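Local coordinates for protein tannase (Lactobacillus plantarum, PDB 3WA7) that probably hydrolyses the ester bonds of tannins and other gallic acid esters as a tannase of the alpha/beta-hydrolase fold, at residues D196-S201 and D465-L470; L282-N285 and S291-D294; E357-L360 and A366-K369. All coordinates share one frame; numbering follows the deposited sequence.

Contact 1 (D196-S201 and D465-L470); sequences DIFAVS and DGLCQL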
# COMPACT_ATOMS: atom_id res chain seq x y z
N ASP A 196 -16.24 3.92 5.35
CA ASP A 196 -16.00 2.51 5.12
C ASP A 196 -16.12 2.33 3.60
O ASP A 196 -16.89 3.05 2.95
CB ASP A 196 -17.04 1.64 5.85
CG ASP A 196 -18.46 1.93 5.40
OD1 ASP A 196 -19.06 1.09 4.70
OD2 ASP A 196 -18.99 3.01 5.76
N ILE A 197 -15.36 1.40 3.04
CA ILE A 197 -15.40 1.19 1.60
C ILE A 197 -15.78 -0.23 1.21
O ILE A 197 -15.90 -1.11 2.06
CB ILE A 197 -14.04 1.56 0.96
CG1 ILE A 197 -12.93 0.69 1.55
CG2 ILE A 197 -13.75 3.05 1.18
CD1 ILE A 197 -11.56 0.95 0.95
N PHE A 198 -15.95 -0.43 -0.09
CA PHE A 198 -16.35 -1.72 -0.65
C PHE A 198 -15.23 -2.74 -0.83
O PHE A 198 -15.38 -3.91 -0.47
CB PHE A 198 -17.05 -1.49 -1.99
CG PHE A 198 -17.50 -2.75 -2.67
CD1 PHE A 198 -18.54 -3.51 -2.15
CD2 PHE A 198 -16.91 -3.16 -3.86
CE1 PHE A 198 -18.99 -4.67 -2.80
CE2 PHE A 198 -17.34 -4.31 -4.52
CZ PHE A 198 -18.38 -5.07 -3.99
N ALA A 199 -14.11 -2.31 -1.40
CA ALA A 199 -13.01 -3.24 -1.64
C ALA A 199 -11.66 -2.55 -1.59
O ALA A 199 -11.55 -1.34 -1.77
CB ALA A 199 -13.20 -3.92 -2.99
N VAL A 200 -10.63 -3.36 -1.36
CA VAL A 200 -9.27 -2.87 -1.27
C VAL A 200 -8.33 -3.51 -2.28
O VAL A 200 -8.29 -4.74 -2.41
CB VAL A 200 -8.67 -3.16 0.14
CG1 VAL A 200 -7.17 -2.85 0.15
CG2 VAL A 200 -9.38 -2.34 1.19
N SER A 201 -7.57 -2.68 -2.99
CA SER A 201 -6.56 -3.15 -3.91
C SER A 201 -5.27 -2.55 -3.37
O SER A 201 -5.19 -1.34 -3.13
CB SER A 201 -6.79 -2.65 -5.34
OG SER A 201 -5.68 -3.00 -6.14
N ASP A 465 -14.63 -6.27 -11.73
CA ASP A 465 -15.88 -6.59 -12.42
C ASP A 465 -16.54 -7.83 -11.83
O ASP A 465 -17.77 -7.92 -11.79
CB ASP A 465 -15.62 -6.80 -13.92
CG ASP A 465 -15.21 -5.52 -14.62
OD1 ASP A 465 -15.35 -4.43 -14.02
OD2 ASP A 465 -14.75 -5.60 -15.78
N GLY A 466 -15.73 -8.77 -11.37
CA GLY A 466 -16.27 -9.98 -10.77
C GLY A 466 -17.05 -9.65 -9.51
O GLY A 466 -18.12 -10.21 -9.26
N LEU A 467 -16.52 -8.72 -8.72
CA LEU A 467 -17.16 -8.30 -7.47
C LEU A 467 -18.43 -7.48 -7.70
O LEU A 467 -19.42 -7.64 -6.99
CB LEU A 467 -16.20 -7.45 -6.64
CG LEU A 467 -14.92 -8.05 -6.04
CD1 LEU A 467 -14.10 -6.95 -5.40
CD2 LEU A 467 -15.28 -9.11 -5.02
N CYS A 468 -18.38 -6.60 -8.69
CA CYS A 468 -19.51 -5.72 -8.98
C CYS A 468 -20.57 -6.25 -9.93
O CYS A 468 -21.75 -5.95 -9.76
CB CYS A 468 -18.97 -4.38 -9.49
SG CYS A 468 -17.83 -3.57 -8.33
N GLN A 469 -20.16 -7.03 -10.93
CA GLN A 469 -21.11 -7.56 -11.90
C GLN A 469 -21.29 -9.07 -11.85
O GLN A 469 -22.34 -9.57 -11.45
CB GLN A 469 -20.68 -7.18 -13.32
CG GLN A 469 -20.41 -5.70 -13.51
CD GLN A 469 -19.99 -5.39 -14.94
OE1 GLN A 469 -19.05 -5.99 -15.46
NE2 GLN A 469 -20.68 -4.45 -15.56
N LEU A 470 -20.26 -9.79 -12.29
CA LEU A 470 -20.26 -11.25 -12.33
C LEU A 470 -21.12 -11.86 -11.24
O LEU A 470 -20.90 -11.54 -10.05
CB LEU A 470 -18.82 -11.78 -12.23
CG LEU A 470 -18.55 -13.26 -12.52
CD1 LEU A 470 -17.05 -13.47 -12.68
CD2 LEU A 470 -19.10 -14.14 -11.41
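Behind Leu467 and Cys468, the two residues that press on Phe198, the carbonyl oxygen Asp465 O is gripped twice. Gln469 N donates to Asp465 O at 2.7 Å, and Leu470 N approaches that oxygen from the opposite face of its plane at 3.2 Å. This pair of bonds finishes the helix 457-468, the last helix of an alpha/beta-hydrolase fold, where it packs on the central sheet near the start of strand 199-203. The contact illustrates how two segments can meet through apolar side chains and a sulfur, without a hydrogen bond between them. Phe198 reaches the helix because its CG stands anti to the backbone N (chi1 179°), which places the ring beside Leu467 and Cys468. There the ring and the Leu467 side chain cross obliquely: Leu467 CB arrives at the ring edge, near its plane, 4.0 Å from Phe198 CE2. Cys468 adds a sulfur-aromatic contact, its SG lying 5.0 Å from the centroid of the Phe198 ring and 57° off the ring normal, neither squarely over the face nor at the edge. Around the same ring Arg156 makes a cation-pi contact, and His410 of the neighbouring strand 410-414 meets the ring at an angle and is also touched by Leu467. Asp465, turned from the sheet, forms a salt bridge with Arg104. One residue further along the chain, where strand 199-203 begins, the packing narrows to two methyl groups, Leu467 CD1 resting 4.0 Å from Ala199 CB.

Contact 2 (L282-N285 and S291-D294); sequences LTLN and SFRD. With SO4 (sulfate ion), chain B.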
# COMPACT_ATOMS: atom_id res chain seq x y z
N LEU A 282 0.01 -21.76 12.56
CA LEU A 282 1.29 -21.65 11.86
C LEU A 282 2.32 -21.09 12.83
O LEU A 282 2.04 -20.15 13.58
CB LEU A 282 1.16 -20.71 10.65
CG LEU A 282 0.23 -21.19 9.54
CD1 LEU A 282 0.15 -20.14 8.45
CD2 LEU A 282 0.74 -22.51 8.98
N THR A 283 3.52 -21.66 12.81
CA THR A 283 4.57 -21.22 13.73
C THR A 283 5.97 -21.23 13.15
O THR A 283 6.21 -21.66 12.02
CB THR A 283 4.61 -22.12 14.99
OG1 THR A 283 4.91 -23.46 14.60
CG2 THR A 283 3.27 -22.11 15.73
N LEU A 284 6.91 -20.73 13.96
CA LEU A 284 8.32 -20.70 13.62
C LEU A 284 9.05 -21.12 14.88
O LEU A 284 8.62 -20.77 15.99
CB LEU A 284 8.77 -19.29 13.24
CG LEU A 284 8.32 -18.75 11.88
CD1 LEU A 284 8.80 -17.31 11.72
CD2 LEU A 284 8.88 -19.63 10.76
N ASN A 285 10.13 -21.87 14.74
CA ASN A 285 10.87 -22.26 15.93
C ASN A 285 11.94 -21.22 16.20
O ASN A 285 12.00 -20.19 15.53
CB ASN A 285 11.52 -23.65 15.76
CG ASN A 285 12.56 -23.68 14.66
OD1 ASN A 285 13.13 -22.65 14.29
ND2 ASN A 285 12.84 -24.87 14.15
N SER A 291 6.46 -24.37 10.09
CA SER A 291 5.32 -24.34 9.19
C SER A 291 5.12 -23.01 8.48
O SER A 291 4.74 -22.99 7.31
CB SER A 291 4.05 -24.74 9.95
OG SER A 291 3.89 -23.98 11.13
N PHE A 292 5.38 -21.90 9.16
CA PHE A 292 5.21 -20.60 8.51
C PHE A 292 6.27 -20.41 7.42
O PHE A 292 5.98 -19.88 6.35
CB PHE A 292 5.31 -19.44 9.50
CG PHE A 292 5.06 -18.10 8.86
CD1 PHE A 292 3.77 -17.72 8.49
CD2 PHE A 292 6.12 -17.25 8.57
CE1 PHE A 292 3.55 -16.50 7.85
CE2 PHE A 292 5.90 -16.03 7.93
CZ PHE A 292 4.62 -15.66 7.57
N ARG A 293 7.50 -20.84 7.70
CA ARG A 293 8.56 -20.71 6.71
C ARG A 293 8.18 -21.52 5.46
O ARG A 293 8.42 -21.09 4.33
CB ARG A 293 9.89 -21.22 7.26
CG ARG A 293 11.05 -21.03 6.29
CD ARG A 293 12.34 -21.62 6.84
NE ARG A 293 13.48 -21.37 5.96
CZ ARG A 293 14.22 -20.26 5.97
NH1 ARG A 293 13.94 -19.29 6.83
NH2 ARG A 293 15.24 -20.12 5.13
N ASP A 294 7.58 -22.68 5.69
CA ASP A 294 7.14 -23.55 4.59
C ASP A 294 6.20 -22.79 3.66
O ASP A 294 6.26 -22.95 2.44
CB ASP A 294 6.39 -24.78 5.13
CG ASP A 294 7.32 -25.84 5.70
OD1 ASP A 294 8.55 -25.63 5.76
OD2 ASP A 294 6.79 -26.91 6.09
S SO4 B . 15.22 -23.51 3.35
O1 SO4 B . 14.46 -23.71 2.10
O2 SO4 B . 15.96 -22.24 3.30
O3 SO4 B . 14.30 -23.50 4.49
O4 SO4 B . 16.18 -24.62 3.51
O HOH W 1 6.60 -24.97 12.92
O HOH W 2 2.57 -25.46 12.93
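Leu284 and Phe292 lie across one another, the CD2 methyl of Leu284 reaching 3.8 Å from Phe292 CB while its CD1 methyl approaches the ring obliquely. Leu282 comes from another direction: its CD1 sits at the ring edge, near the plane, 4.4 Å from Phe292 CD1. The two leucines thus address opposite ortho carbons of one ring, which helices 252-271 and 425-436 also pack against. Polar bonds fix this register at the first turn of helix 291-309. Thr283 N donates to Ser291 OG at 2.9 Å and nearly straight (170°), and Phe292 N returns a bond to Thr283 O at 3.0 Å, tilted modestly from the carbonyl plane. With its hydroxyl set between backbone N and carbonyl carbon (chi1 51°), Ser291 can meet Thr283 N; a water joins Ser291 N to Thr283 OG1. Arg293, extended from CG to NE, carries its guanidinium away from residues 282-285 and offers its edge to a sulfate, with NE to O3 at 2.7 Å and NH2 to O2 at 2.9 Å. Arg297 and the backbone N-H groups of Leu332 and Ser333 complete an anion site of the kind formed where arginines gather beside the start of a helix, here 332-339.

Contact 3 (E357-L360 and A366-K369); sequences ENNL and AKAK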
# COMPACT_ATOMS: atom_id res chain seq x y z
N GLU A 357 10.04 5.96 7.55
CA GLU A 357 9.11 5.62 8.61
C GLU A 357 9.40 6.40 9.90
O GLU A 357 8.48 6.76 10.63
CB GLU A 357 9.14 4.11 8.89
CG GLU A 357 8.59 3.24 7.76
CD GLU A 357 9.54 3.10 6.59
OE1 GLU A 357 10.77 3.19 6.80
OE2 GLU A 357 9.07 2.90 5.45
N ASN A 358 10.67 6.68 10.18
CA ASN A 358 11.02 7.45 11.38
C ASN A 358 10.38 8.84 11.26
O ASN A 358 9.82 9.36 12.23
CB ASN A 358 12.54 7.60 11.51
CG ASN A 358 13.23 6.32 11.98
OD1 ASN A 358 14.16 5.83 11.34
ND2 ASN A 358 12.78 5.79 13.12
N ASN A 359 10.48 9.42 10.07
CA ASN A 359 9.93 10.74 9.77
C ASN A 359 8.40 10.71 9.81
O ASN A 359 7.76 11.67 10.24
CB ASN A 359 10.43 11.19 8.39
CG ASN A 359 10.11 12.64 8.07
OD1 ASN A 359 10.02 13.00 6.90
ND2 ASN A 359 9.96 13.47 9.10
N LEU A 360 7.82 9.61 9.34
CA LEU A 360 6.37 9.45 9.36
C LEU A 360 5.85 9.55 10.79
O LEU A 360 4.81 10.16 11.05
CB LEU A 360 5.96 8.08 8.79
CG LEU A 360 4.53 7.63 9.09
CD1 LEU A 360 3.54 8.52 8.33
CD2 LEU A 360 4.35 6.16 8.68
N ALA A 366 8.81 16.65 17.37
CA ALA A 366 9.98 15.96 16.83
C ALA A 366 9.86 15.65 15.35
O ALA A 366 8.82 15.18 14.88
CB ALA A 366 10.23 14.67 17.61
N LYS A 367 10.94 15.90 14.61
CA LYS A 367 10.94 15.63 13.18
C LYS A 367 10.77 14.14 12.93
O LYS A 367 10.19 13.73 11.93
CB LYS A 367 12.25 16.11 12.55
CG LYS A 367 12.32 15.84 11.05
CD LYS A 367 13.64 16.31 10.45
CE LYS A 367 13.68 16.04 8.96
NZ LYS A 367 14.95 16.51 8.34
N ALA A 368 11.29 13.32 13.83
CA ALA A 368 11.19 11.87 13.68
C ALA A 368 11.17 11.18 15.03
O ALA A 368 11.60 11.75 16.03
CB ALA A 368 12.35 11.35 12.84
N LYS A 369 10.66 9.95 15.06
CA LYS A 369 10.60 9.17 16.29
C LYS A 369 10.82 7.69 16.00
O LYS A 369 10.76 7.25 14.86
CB LYS A 369 9.22 9.30 16.95
CG LYS A 369 8.86 10.66 17.52
CD LYS A 369 7.55 10.56 18.30
CE LYS A 369 7.08 11.91 18.83
NZ LYS A 369 5.80 11.78 19.59
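Two neighbouring asparagines, Asn358 and Asn359, take different first torsions and so meet the chain 367-369 at separate places. In Asn358 CG is anti to the carbonyl carbon (chi1 -75°), carrying ND2 to Lys369 O, whereas in Asn359 CG is anti to the backbone N (chi1 -171°), which brings ND2 to Lys367 O. Asn358 ND2 donates to Lys369 O at 3.0 Å, with the acceptor in the amide plane but the donor well above the carbonyl plane. The Asn359 ND2 bond to Lys367 O, 2.9 Å long, is more bent at the hydrogen (142°). Between them Lys369 N donates to the backbone oxygen Asn358 O at 3.0 Å, and Ala368 packs against the same carbonyl, its CA making a CA-H...O contact with Asn358 O at 3.2 Å. Both amides have second partners that hold them in place: Asn358 ND2 also bonds Asp349, and Asn359 OD1 accepts from Arg116. With an alanine here in place of Asn358 the amide is gone, and Lys369 O and Asp349 would probably each be left without a mate, so that the returning chain could shift more freely. The Lys369 ammonium, meanwhile, forms a salt bridge with Asp363. Backbone and asparagine side-chain bonds together hold the irregular loop against the short helix 356-360 that it has just left, within the insertion between strands 199-203 and 410-414, where many alpha/beta-hydrolases carry a lid.

Overall arrangement
Contact 1 belongs to the central sheet and its covering helix, whereas contacts 2 and 3 both lie in the long insertion between strands 199-203 and 410-414, the place where many alpha/beta-hydrolases carry a lid. Along the chain both are nested within the loop that contact 1 closes, one after the other. None touches another: the centres stand 32 to 35 Å apart, and the nearest atoms of contacts 1 and 3, on opposite sides of the chain's centre, are about 17 Å apart. The probable triad, Ser163, Asp419 and His451, belongs to none of them. Glu357 of contact 3 binds a glycerol, and contact 2 holds a sulfate, both probably from the crystallisation liquor.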